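Local structure of phage-related conserved hypothetical protein, BB2244 (Bordetella bronchiseptica, 2BDV) at residues Ile17-Ala22 with Leu43-Leu48. The protein is of unknown function but belongs to the SOS response associated peptidase (SRAP) family, whose characterised members crosslink to abasic sites in single-stranded DNA, so may act in DNA-damage responses. Sequence-based numbering, arbitrary orientation.
Sequences ILWPNA and LTMHRL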
ATOM      1  N   ILE A  17      -2.301 -13.449   9.953  1.00 27.75           N
ATOM      2  CA  ILE A  17      -0.943 -13.418   9.433  1.00 27.61           C
ATOM      3  C   ILE A  17      -0.066 -12.405  10.164  1.00 27.77           C
ATOM      4  O   ILE A  17       1.089 -12.693  10.485  1.00 29.52           O
ATOM      5  CB  ILE A  17      -0.933 -13.099   7.928  1.00 28.79           C
ATOM      6  CG1 ILE A  17      -1.603 -14.240   7.166  1.00 29.70           C
ATOM      7  CG2 ILE A  17       0.494 -12.871   7.449  1.00 29.31           C
ATOM      8  CD1 ILE A  17      -1.599 -14.075   5.676  1.00 32.08           C
ATOM      9  N   LEU A  18      -0.607 -11.219  10.433  1.00 25.91           N
ATOM     10  CA  LEU A  18       0.167 -10.187  11.125  1.00 24.80           C
ATOM     11  C   LEU A  18       0.252 -10.433  12.631  1.00 24.08           C
ATOM     12  O   LEU A  18       1.330 -10.370  13.230  1.00 22.29           O
ATOM     13  CB  LEU A  18      -0.433  -8.800  10.864  1.00 23.39           C
ATOM     14  CG  LEU A  18       0.223  -7.615  11.589  1.00 21.76           C
ATOM     15  CD1 LEU A  18       1.665  -7.451  11.116  1.00 21.44           C
ATOM     16  CD2 LEU A  18      -0.575  -6.350  11.309  1.00 21.15           C
ATOM     17  N   TRP A  19      -0.891 -10.714  13.242  1.00 24.75           N
ATOM     18  CA  TRP A  19      -0.939 -10.965  14.674  1.00 26.12           C
ATOM     19  C   TRP A  19      -1.469 -12.371  14.925  1.00 28.86           C
ATOM     20  O   TRP A  19      -2.608 -12.546  15.362  1.00 28.59           O
ATOM     21  CB  TRP A  19      -1.840  -9.925  15.355  1.00 22.23           C
ATOM     22  CG  TRP A  19      -1.334  -8.522  15.238  1.00 20.92           C
ATOM     23  CD1 TRP A  19      -0.103  -8.059  15.616  1.00 20.42           C
ATOM     24  CD2 TRP A  19      -2.059  -7.382  14.755  1.00 18.64           C
ATOM     25  NE1 TRP A  19      -0.021  -6.704  15.400  1.00 19.81           N
ATOM     26  CE2 TRP A  19      -1.208  -6.264  14.872  1.00 16.85           C
ATOM     27  CE3 TRP A  19      -3.349  -7.196  14.236  1.00 19.59           C
ATOM     28  CZ2 TRP A  19      -1.599  -4.978  14.489  1.00 19.86           C
ATOM     29  CZ3 TRP A  19      -3.742  -5.910  13.854  1.00 15.33           C
ATOM     30  CH2 TRP A  19      -2.869  -4.823  13.982  1.00 18.32           C
ATOM     31  N   PRO A  20      -0.640 -13.396  14.657  1.00 32.54           N
ATOM     32  CA  PRO A  20      -1.045 -14.791  14.856  1.00 36.17           C
ATOM     33  C   PRO A  20      -1.632 -15.025  16.237  1.00 39.52           C
ATOM     34  O   PRO A  20      -1.080 -14.572  17.238  1.00 40.33           O
ATOM     35  CB  PRO A  20       0.254 -15.563  14.637  1.00 35.03           C
ATOM     36  CG  PRO A  20       0.985 -14.705  13.646  1.00 35.39           C
ATOM     37  CD  PRO A  20       0.759 -13.319  14.207  1.00 32.14           C
ATOM     38  N   ASN A  21      -2.753 -15.736  16.286  1.00 44.27           N
ATOM     39  CA  ASN A  21      -3.418 -16.010  17.553  1.00 48.77           C
ATOM     40  C   ASN A  21      -3.647 -14.713  18.323  1.00 49.93           C
ATOM     41  O   ASN A  21      -2.874 -14.358  19.217  1.00 49.39           O
ATOM     42  CB  ASN A  21      -2.583 -16.974  18.397  1.00 51.54           C
ATOM     43  CG  ASN A  21      -3.092 -17.090  19.823  1.00 54.06           C
ATOM     44  OD1 ASN A  21      -4.301 -17.149  20.062  1.00 54.33           O
ATOM     45  ND2 ASN A  21      -2.167 -17.136  20.782  1.00 56.26           N
ATOM     46  N   ALA A  22      -4.716 -14.015  17.953  1.00 50.72           N
ATOM     47  CA  ALA A  22      -5.092 -12.757  18.583  1.00 51.95           C
ATOM     48  C   ALA A  22      -6.197 -12.109  17.761  1.00 52.20           C
ATOM     49  O   ALA A  22      -5.967 -11.099  17.100  1.00 53.07           O
ATOM     50  CB  ALA A  22      -3.884 -11.822  18.663  1.00 51.45           C
ATOM     51  N   LEU A  43      -9.017  -1.697   3.649  1.00 19.99           N
ATOM     52  CA  LEU A  43      -8.736  -2.214   4.979  1.00 19.51           C
ATOM     53  C   LEU A  43      -7.277  -1.938   5.288  1.00 20.05           C
ATOM     54  O   LEU A  43      -6.428  -2.011   4.398  1.00 18.67           O
ATOM     55  CB  LEU A  43      -8.950  -3.720   5.025  1.00 20.81           C
ATOM     56  CG  LEU A  43     -10.379  -4.218   5.189  1.00 25.20           C
ATOM     57  CD1 LEU A  43     -10.436  -5.713   4.954  1.00 26.78           C
ATOM     58  CD2 LEU A  43     -10.862  -3.863   6.599  1.00 25.71           C
ATOM     59  N   THR A  44      -6.989  -1.610   6.543  1.00 20.60           N
ATOM     60  CA  THR A  44      -5.613  -1.371   6.978  1.00 19.21           C
ATOM     61  C   THR A  44      -5.473  -1.908   8.398  1.00 20.20           C
ATOM     62  O   THR A  44      -6.461  -2.063   9.120  1.00 21.36           O
ATOM     63  CB  THR A  44      -5.217   0.147   7.011  1.00 17.43           C
ATOM     64  OG1 THR A  44      -5.754   0.765   8.186  1.00 15.80           O
ATOM     65  CG2 THR A  44      -5.729   0.881   5.781  1.00 17.28           C
HETATM   66  N   MSE A  45      -4.240  -2.199   8.786  1.00 19.47           N
HETATM   67  CA  MSE A  45      -3.951  -2.676  10.128  1.00 21.68           C
HETATM   68  C   MSE A  45      -2.905  -1.743  10.715  1.00 20.37           C
HETATM   69  O   MSE A  45      -1.964  -1.347  10.023  1.00 19.90           O
HETATM   70  CB  MSE A  45      -3.457  -4.120  10.083  1.00 22.85           C
HETATM   71  CG  MSE A  45      -4.531  -5.062   9.562  1.00 27.73           C
HETATM   72 SE   MSE A  45      -4.124  -6.934   9.759  1.00 39.23          SE
HETATM   73  CE  MSE A  45      -2.941  -7.111   8.268  1.00 27.32           C
ATOM     74  N   HIS A  46      -3.086  -1.381  11.985  1.00 21.29           N
ATOM     75  CA  HIS A  46      -2.176  -0.448  12.654  1.00 22.01           C
ATOM     76  C   HIS A  46      -2.373  -0.346  14.168  1.00 20.40           C
ATOM     77  O   HIS A  46      -3.280  -0.944  14.739  1.00 21.80           O
ATOM     78  CB  HIS A  46      -2.361   0.946  12.057  1.00 21.00           C
ATOM     79  CG  HIS A  46      -3.721   1.524  12.303  1.00 25.26           C
ATOM     80  ND1 HIS A  46      -4.156   1.904  13.556  1.00 26.36           N
ATOM     81  CD2 HIS A  46      -4.754   1.761  11.458  1.00 26.35           C
ATOM     82  CE1 HIS A  46      -5.399   2.350  13.472  1.00 27.00           C
ATOM     83  NE2 HIS A  46      -5.784   2.274  12.212  1.00 27.83           N
ATOM     84  N   ARG A  47      -1.510   0.448  14.793  1.00 20.93           N
ATOM     85  CA  ARG A  47      -1.558   0.692  16.228  1.00 21.58           C
ATOM     86  C   ARG A  47      -1.364   2.196  16.432  1.00 22.09           C
ATOM     87  O   ARG A  47      -0.578   2.633  17.274  1.00 24.19           O
ATOM     88  CB  ARG A  47      -0.448  -0.100  16.924  1.00 19.81           C
ATOM     89  CG  ARG A  47      -0.505  -1.579  16.594  1.00 18.65           C
ATOM     90  CD  ARG A  47       0.629  -2.347  17.228  1.00 22.05           C
ATOM     91  NE  ARG A  47       0.590  -2.308  18.687  1.00 21.13           N
ATOM     92  CZ  ARG A  47       1.542  -2.824  19.457  1.00 21.82           C
ATOM     93  NH1 ARG A  47       1.452  -2.753  20.777  1.00 19.75           N
ATOM     94  NH2 ARG A  47       2.597  -3.403  18.895  1.00 21.16           N
ATOM     95  N   LEU A  48      -2.098   2.984  15.651  1.00 21.54           N
ATOM     96  CA  LEU A  48      -1.994   4.440  15.699  1.00 22.70           C
ATOM     97  C   LEU A  48      -2.628   5.106  16.915  1.00 22.74           C
ATOM     98  O   LEU A  48      -2.214   6.193  17.318  1.00 20.46           O
ATOM     99  CB  LEU A  48      -2.599   5.038  14.428  1.00 21.19           C
ATOM    100  CG  LEU A  48      -1.956   4.552  13.131  1.00 20.43           C
ATOM    101  CD1 LEU A  48      -2.678   5.160  11.927  1.00 20.06           C
ATOM    102  CD2 LEU A  48      -0.488   4.915  13.131  1.00 19.20           C
TER
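A Met-aromatic contact joins the C-terminal end of helix 11-18 to strand 43-46, with L18 and W19 meeting the selenomethionine M45 and the backbone beyond it. It is a worked example of a helix end and the residue after it packing on a strand mainly through side chains; the nearest CA atoms, those of L18 and M45, are 8.6 Å apart. L18 and M45 reach toward each other tip to tip. The L18 CG lies anti to the backbone N (chi1 177°), and from there CD2 meets M45 CB at 3.8 Å. The selenomethionine chain turns at its last torsion (chi3 -79°), which places CE 4.0 Å from L18 CB; besides M45 CB, L18 CD2 also lies within 3.9 Å of SE and CE.

The side chains of W19, the first residue to leave the helical backbone conformation, and M45 run past each other in opposite directions, W19 CH2 coming 4.0 Å from M45 CB. The selenium stands 5.0 Å from the centroid of the W19 six-membered ring, oblique at 40° from the ring normal. L18 CD2 lies over one face of the indole, offset toward the rim, so this one methyl group touches both partners of the Met-aromatic pair. Around the contact, L96 and P98 of strand 94-99, L128 of strand 126-133 and A174 of helix 171-178 complete an apolar core within the SRAP fold. R175 of that helix donates from NE to the L18 carbonyl at the helix end.

Two residues on from M45, R47 brings its CG obliquely to the indole, while its NE bonds to the Q51 carbonyl. The outer corner of the indole is where backbone and side chain both arrive: W19 CH2 lies 4.0 Å from H46 O, and the adjacent CZ2 lies 4.1 Å from R47 CG.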